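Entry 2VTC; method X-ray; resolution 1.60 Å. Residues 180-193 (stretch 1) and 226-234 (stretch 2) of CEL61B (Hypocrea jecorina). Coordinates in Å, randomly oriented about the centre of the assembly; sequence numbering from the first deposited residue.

Stretch 1 (180-193) LLAAHGASSANGMQ
Stretch 2 226-234: PGILFNPYT

Two segments of one chain, at least 35 residues apart wherever they touch, bury 555 Å² between them. In stretch 1 a strand, 180-182, pairs with Q193 (A182 N to Q193 O 2.9 Å, Q193 N to A182 O 3.0 Å); the excursion between folds through type I turns at A183-A186 and G185-S188 and a type II turn at S188-G191, whose third residue, N190, takes phi/psi 69/13. G191 must lack a side chain, since an ideal CB would lie 1.9 Å from G185 O. Stretch 2 is irregular and runs broadly antiparallel to stretch 1 from H184 to M192; the nearest CA pairs are H184/P232 (6.6 Å), A186/L229 (5.2 Å), S187/N231 (4.6 Å) and M192/I228 (6.1 Å).

The backbone clamp is F230 N donating to A186 O (3.1 Å, 151°), with L229 CA 3.4 Å from A186 O. Water 1 extends it, accepting from M192 N (3.0 Å) and lying 2.9 Å from both S188 O and I228 O.

F230 directs CA-CB away, but chi1 p (79°) and chi2 102° return the ring: CZ lies 3.7 Å from A183 CB and CE2 3.7 Å from A186 CB. Both alanines point toward stretch 2, their short methyls leaving room for the ring. M192, t/p/p, curls its thioether so that CE reaches the ring edge, 4.1 Å from F230 CE2, and sits 3.3 Å from G227 O. I228, m/m, extends CD1 to 3.8 Å from L181 CD2 (L181 m/p), closing the buried apolar end. L229, t/p, starts sideways and lays CD1 3.5 Å from S188 C, covering turn backbone.

P232, buried and pointing toward stretch 1, sets CG 3.4 Å from A183 O. Exposed Y233, chi1 m, chi2 -55°, carries OH to 2.8 Å from H184 O, while its N donates to N231 OD1 (3.0 Å), with N231 at t, chi2 5°.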

ATOM      1  N   LEU A 180       1.769  -0.989  -4.971  1.00 16.61           N
ATOM      2  CA  LEU A 180       2.510  -1.462  -6.143  1.00 16.57           C
ATOM      3  C   LEU A 180       2.493  -0.351  -7.165  1.00 16.68           C
ATOM      4  O   LEU A 180       1.435   0.227  -7.461  1.00 16.57           O
ATOM      5  CB  LEU A 180       1.857  -2.722  -6.740  1.00 16.48           C
ATOM      6  CG  LEU A 180       1.477  -3.839  -5.769  1.00 17.48           C
ATOM      7  CD1 LEU A 180       0.825  -5.029  -6.486  1.00 18.59           C
ATOM      8  CD2 LEU A 180       2.617  -4.313  -4.947  1.00 18.89           C
ATOM      9  N   LEU A 181       3.663  -0.028  -7.715  1.00 16.15           N
ATOM     10  CA  LEU A 181       3.718   0.991  -8.764  1.00 17.35           C
ATOM     11  C   LEU A 181       4.063   0.273 -10.071  1.00 17.95           C
ATOM     12  O   LEU A 181       5.252   0.087 -10.377  1.00 18.42           O
ATOM     13  CB  LEU A 181       4.762   2.058  -8.469  1.00 18.10           C
ATOM     14  CG  LEU A 181       4.438   2.990  -7.273  1.00 19.72           C
ATOM     15  CD1 LEU A 181       4.877   2.303  -5.987  1.00 20.95           C
ATOM     16  CD2 LEU A 181       5.153   4.302  -7.451  1.00 23.48           C
ATOM     17  N   ALA A 182       3.033  -0.147 -10.810  1.00 17.99           N
ATOM     18  CA  ALA A 182       3.231  -0.933 -12.059  1.00 18.12           C
ATOM     19  C   ALA A 182       3.714   0.002 -13.162  1.00 18.43           C
ATOM     20  O   ALA A 182       3.069   1.015 -13.526  1.00 17.55           O
ATOM     21  CB  ALA A 182       1.935  -1.686 -12.448  1.00 18.59           C
ATOM     22  N   ALA A 183       4.892  -0.349 -13.705  1.00 18.89           N
ATOM     23  CA  ALA A 183       5.672   0.570 -14.505  1.00 19.13           C
ATOM     24  C   ALA A 183       5.759   0.227 -16.010  1.00 20.26           C
ATOM     25  O   ALA A 183       6.504   0.884 -16.717  1.00 20.43           O
ATOM     26  CB  ALA A 183       7.103   0.702 -13.911  1.00 18.80           C
ATOM     27  N   HIS A 184       5.001  -0.770 -16.466  1.00 20.90           N
ATOM     28  CA  HIS A 184       5.013  -1.137 -17.913  1.00 22.92           C
ATOM     29  C   HIS A 184       4.749   0.046 -18.848  1.00 23.49           C
ATOM     30  O   HIS A 184       5.259   0.070 -19.996  1.00 23.79           O
ATOM     31  CB  HIS A 184       4.066  -2.295 -18.209  1.00 23.63           C
ATOM     32  CG  HIS A 184       2.722  -2.156 -17.569  1.00 25.80           C
ATOM     33  ND1 HIS A 184       1.602  -1.752 -18.262  1.00 28.86           N
ATOM     34  CD2 HIS A 184       2.323  -2.368 -16.291  1.00 25.83           C
ATOM     35  CE1 HIS A 184       0.567  -1.722 -17.439  1.00 23.19           C
ATOM     36  NE2 HIS A 184       0.978  -2.078 -16.236  1.00 28.67           N
ATOM     37  N   GLY A 185       3.953   1.016 -18.386  1.00 22.60           N
ATOM     38  CA  GLY A 185       3.655   2.232 -19.142  1.00 22.02           C
ATOM     39  C   GLY A 185       4.373   3.500 -18.718  1.00 21.53           C
ATOM     40  O   GLY A 185       4.049   4.595 -19.186  1.00 21.72           O
ATOM     41  N   ALA A 186       5.358   3.371 -17.831  1.00 21.50           N
ATOM     42  CA  ALA A 186       6.009   4.522 -17.201  1.00 21.67           C
ATOM     43  C   ALA A 186       6.859   5.429 -18.118  1.00 22.13           C
ATOM     44  O   ALA A 186       7.267   6.534 -17.719  1.00 22.48           O
ATOM     45  CB  ALA A 186       6.838   4.042 -15.993  1.00 21.40           C
ATOM     46  N   SER A 187       7.151   4.983 -19.340  1.00 23.41           N
ATOM     47  CA  SER A 187       7.925   5.858 -20.250  1.00 24.41           C
ATOM     48  C   SER A 187       7.158   7.102 -20.722  1.00 24.66           C
ATOM     49  O   SER A 187       7.778   8.110 -21.075  1.00 25.18           O
ATOM     50  CB  SER A 187       8.506   5.079 -21.453  1.00 24.36           C
ATOM     51  OG  SER A 187       7.463   4.637 -22.298  1.00 28.53           O
ATOM     52  N   SER A 188       5.820   7.023 -20.691  1.00 24.84           N
ATOM     53  CA  SER A 188       4.917   8.142 -21.026  1.00 25.18           C
ATOM     54  C   SER A 188       4.441   8.927 -19.809  1.00 25.19           C
ATOM     55  O   SER A 188       4.219   8.344 -18.745  1.00 25.18           O
ATOM     56  CB  SER A 188       3.652   7.617 -21.706  1.00 25.24           C
ATOM     57  OG  SER A 188       3.931   6.924 -22.910  1.00 29.23           O
ATOM     58  N   ALA A 189       4.256  10.236 -19.988  1.00 24.77           N
ATOM     59  CA  ALA A 189       3.584  11.081 -18.996  1.00 24.75           C
ATOM     60  C   ALA A 189       2.231  10.474 -18.607  1.00 24.06           C
ATOM     61  O   ALA A 189       1.455  10.020 -19.461  1.00 23.45           O
ATOM     62  CB  ALA A 189       3.407  12.489 -19.528  1.00 24.88           C
ATOM     63  N   ASN A 190       1.974  10.431 -17.296  1.00 23.37           N
ATOM     64  CA  ASN A 190       0.747   9.847 -16.756  1.00 22.70           C
ATOM     65  C   ASN A 190       0.655   8.324 -16.913  1.00 22.34           C
ATOM     66  O   ASN A 190      -0.401   7.725 -16.686  1.00 21.95           O
ATOM     67  CB  ASN A 190      -0.495  10.565 -17.335  1.00 23.51           C
ATOM     68  CG  ASN A 190      -1.713  10.426 -16.448  1.00 24.95           C
ATOM     69  OD1 ASN A 190      -2.791   9.989 -16.884  1.00 28.31           O
ATOM     70  ND2 ASN A 190      -1.545  10.785 -15.187  1.00 21.43           N
ATOM     71  N   GLY A 191       1.776   7.670 -17.253  1.00 20.24           N
ATOM     72  CA  GLY A 191       1.754   6.226 -17.514  1.00 19.99           C
ATOM     73  C   GLY A 191       1.895   5.273 -16.341  1.00 17.90           C
ATOM     74  O   GLY A 191       1.362   4.165 -16.386  1.00 19.24           O
ATOM     75  N   MET A 192       2.619   5.703 -15.300  1.00 18.00           N
ATOM     76  CA  MET A 192       2.759   4.923 -14.057  1.00 18.01           C
ATOM     77  C   MET A 192       1.384   4.580 -13.484  1.00 17.42           C
ATOM     78  O   MET A 192       0.477   5.430 -13.490  1.00 19.60           O
ATOM     79  CB  MET A 192       3.573   5.722 -13.023  1.00 17.43           C
ATOM     80  CG  MET A 192       3.846   4.966 -11.729  1.00 18.69           C
ATOM     81  SD  MET A 192       4.715   3.370 -11.898  1.00 20.64           S
ATOM     82  CE  MET A 192       6.406   3.956 -11.849  1.00 20.40           C
ATOM     83  N   GLN A 193       1.216   3.345 -13.017  1.00 17.30           N
ATOM     84  CA  GLN A 193      -0.057   2.941 -12.408  1.00 17.30           C
ATOM     85  C   GLN A 193       0.156   2.648 -10.928  1.00 17.20           C
ATOM     86  O   GLN A 193       0.820   1.673 -10.600  1.00 16.54           O
ATOM     87  CB  GLN A 193      -0.659   1.702 -13.084  1.00 18.00           C
ATOM     88  CG  GLN A 193      -0.969   1.902 -14.573  1.00 19.60           C
ATOM     89  CD  GLN A 193      -1.437   0.647 -15.312  1.00 17.68           C
ATOM     90  OE1 GLN A 193      -1.796   0.744 -16.499  1.00 26.16           O
ATOM     91  NE2 GLN A 193      -1.431  -0.494 -14.671  1.00 18.00           N
ATOM     92  N   PRO A 226      11.988  10.892 -11.196  1.00 21.81           N
ATOM     93  CA  PRO A 226      12.818   9.969 -11.987  1.00 21.80           C
ATOM     94  C   PRO A 226      12.435   8.479 -11.980  1.00 21.48           C
ATOM     95  O   PRO A 226      12.765   7.764 -12.947  1.00 22.34           O
ATOM     96  CB  PRO A 226      14.238  10.216 -11.430  1.00 22.02           C
ATOM     97  CG  PRO A 226      14.028  10.780 -10.060  1.00 23.04           C
ATOM     98  CD  PRO A 226      12.797  11.639 -10.223  1.00 21.73           C
ATOM     99  N   GLY A 227      11.763   8.004 -10.920  1.00 19.51           N
ATOM    100  CA  GLY A 227      11.307   6.623 -10.838  1.00 19.12           C
ATOM    101  C   GLY A 227       9.836   6.466 -11.172  1.00 17.82           C
ATOM    102  O   GLY A 227       9.291   5.356 -11.134  1.00 18.45           O
ATOM    103  N   ILE A 228       9.204   7.593 -11.515  1.00 18.65           N
ATOM    104  CA  ILE A 228       7.799   7.618 -11.940  1.00 18.50           C
ATOM    105  C   ILE A 228       7.713   7.661 -13.478  1.00 19.13           C
ATOM    106  O   ILE A 228       6.905   6.936 -14.092  1.00 18.79           O
ATOM    107  CB  ILE A 228       7.039   8.847 -11.344  1.00 19.03           C
ATOM    108  CG1 ILE A 228       6.886   8.720  -9.815  1.00 18.18           C
ATOM    109  CG2 ILE A 228       5.667   9.102 -12.066  1.00 19.01           C
ATOM    110  CD1 ILE A 228       6.064   7.528  -9.309  1.00 18.88           C
ATOM    111  N   LEU A 229       8.562   8.510 -14.052  1.00 19.62           N
ATOM    112  CA  LEU A 229       8.652   8.692 -15.511  1.00 20.49           C
ATOM    113  C   LEU A 229      10.039   8.222 -15.990  1.00 19.80           C
ATOM    114  O   LEU A 229      11.034   8.913 -15.782  1.00 19.64           O
ATOM    115  CB  LEU A 229       8.447  10.153 -15.860  1.00 20.08           C
ATOM    116  CG  LEU A 229       8.480  10.570 -17.348  1.00 22.21           C
ATOM    117  CD1 LEU A 229       7.282   9.994 -18.096  1.00 22.78           C
ATOM    118  CD2 LEU A 229       8.555  12.078 -17.482  1.00 22.12           C
ATOM    119  N   PHE A 230      10.062   7.038 -16.588  1.00 20.57           N
ATOM    120  CA  PHE A 230      11.323   6.378 -16.974  1.00 20.60           C
ATOM    121  C   PHE A 230      11.044   5.252 -17.945  1.00 21.42           C
ATOM    122  O   PHE A 230       9.921   4.767 -18.058  1.00 21.30           O
ATOM    123  CB  PHE A 230      12.081   5.861 -15.724  1.00 20.44           C
ATOM    124  CG  PHE A 230      11.534   4.573 -15.172  1.00 20.39           C
ATOM    125  CD1 PHE A 230      12.172   3.356 -15.420  1.00 19.16           C
ATOM    126  CD2 PHE A 230      10.368   4.564 -14.399  1.00 18.55           C
ATOM    127  CE1 PHE A 230      11.660   2.157 -14.948  1.00 18.44           C
ATOM    128  CE2 PHE A 230       9.856   3.380 -13.894  1.00 18.75           C
ATOM    129  CZ  PHE A 230      10.497   2.160 -14.152  1.00 20.14           C
ATOM    130  N   ASN A 231      12.093   4.797 -18.640  1.00 22.45           N
ATOM    131  CA  ASN A 231      11.934   3.745 -19.622  1.00 23.17           C
ATOM    132  C   ASN A 231      12.222   2.370 -19.010  1.00 23.15           C
ATOM    133  O   ASN A 231      13.364   2.092 -18.654  1.00 24.56           O
ATOM    134  CB  ASN A 231      12.870   4.019 -20.822  1.00 23.09           C
ATOM    135  CG  ASN A 231      12.667   3.046 -21.961  1.00 24.70           C
ATOM    136  OD1 ASN A 231      11.766   2.204 -21.942  1.00 25.83           O
ATOM    137  ND2 ASN A 231      13.538   3.149 -22.977  1.00 27.05           N
ATOM    138  N   PRO A 232      11.199   1.503 -18.876  1.00 23.82           N
ATOM    139  CA  PRO A 232      11.434   0.166 -18.318  1.00 24.38           C
ATOM    140  C   PRO A 232      11.969  -0.869 -19.324  1.00 25.16           C
ATOM    141  O   PRO A 232      12.281  -1.993 -18.944  1.00 25.72           O
ATOM    142  CB  PRO A 232      10.048  -0.254 -17.837  1.00 24.35           C
ATOM    143  CG  PRO A 232       9.120   0.417 -18.849  1.00 24.11           C
ATOM    144  CD  PRO A 232       9.775   1.723 -19.206  1.00 23.58           C
ATOM    145  N   TYR A 233      12.069  -0.489 -20.590  1.00 26.25           N
ATOM    146  CA  TYR A 233      12.366  -1.448 -21.658  1.00 26.82           C
ATOM    147  C   TYR A 233      13.786  -1.280 -22.182  1.00 27.63           C
ATOM    148  O   TYR A 233      14.044  -1.395 -23.385  1.00 28.32           O
ATOM    149  CB  TYR A 233      11.336  -1.311 -22.783  1.00 27.21           C
ATOM    150  CG  TYR A 233       9.925  -1.590 -22.319  1.00 26.95           C
ATOM    151  CD1 TYR A 233       9.612  -2.789 -21.688  1.00 27.47           C
ATOM    152  CD2 TYR A 233       8.908  -0.661 -22.510  1.00 28.04           C
ATOM    153  CE1 TYR A 233       8.320  -3.063 -21.242  1.00 28.14           C
ATOM    154  CE2 TYR A 233       7.596  -0.925 -22.074  1.00 27.40           C
ATOM    155  CZ  TYR A 233       7.319  -2.133 -21.441  1.00 28.13           C
ATOM    156  OH  TYR A 233       6.048  -2.450 -21.003  1.00 27.25           O
ATOM    157  N   THR A 234      14.687  -0.975 -21.264  1.00 27.69           N
ATOM    158  CA  THR A 234      16.112  -0.878 -21.559  1.00 27.36           C
ATOM    159  C   THR A 234      16.859  -1.324 -20.302  1.00 26.82           C
ATOM    160  O   THR A 234      16.285  -1.326 -19.209  1.00 26.13           O
ATOM    161  CB  THR A 234      16.508   0.550 -21.978  1.00 27.95           C
ATOM    162  OG1 THR A 234      17.882   0.562 -22.401  1.00 30.57           O
ATOM    163  CG2 THR A 234      16.306   1.552 -20.820  1.00 28.45           C
TER
HETATM  164  O   HOH W   1       4.782   7.679 -15.975  1.00 19.59           O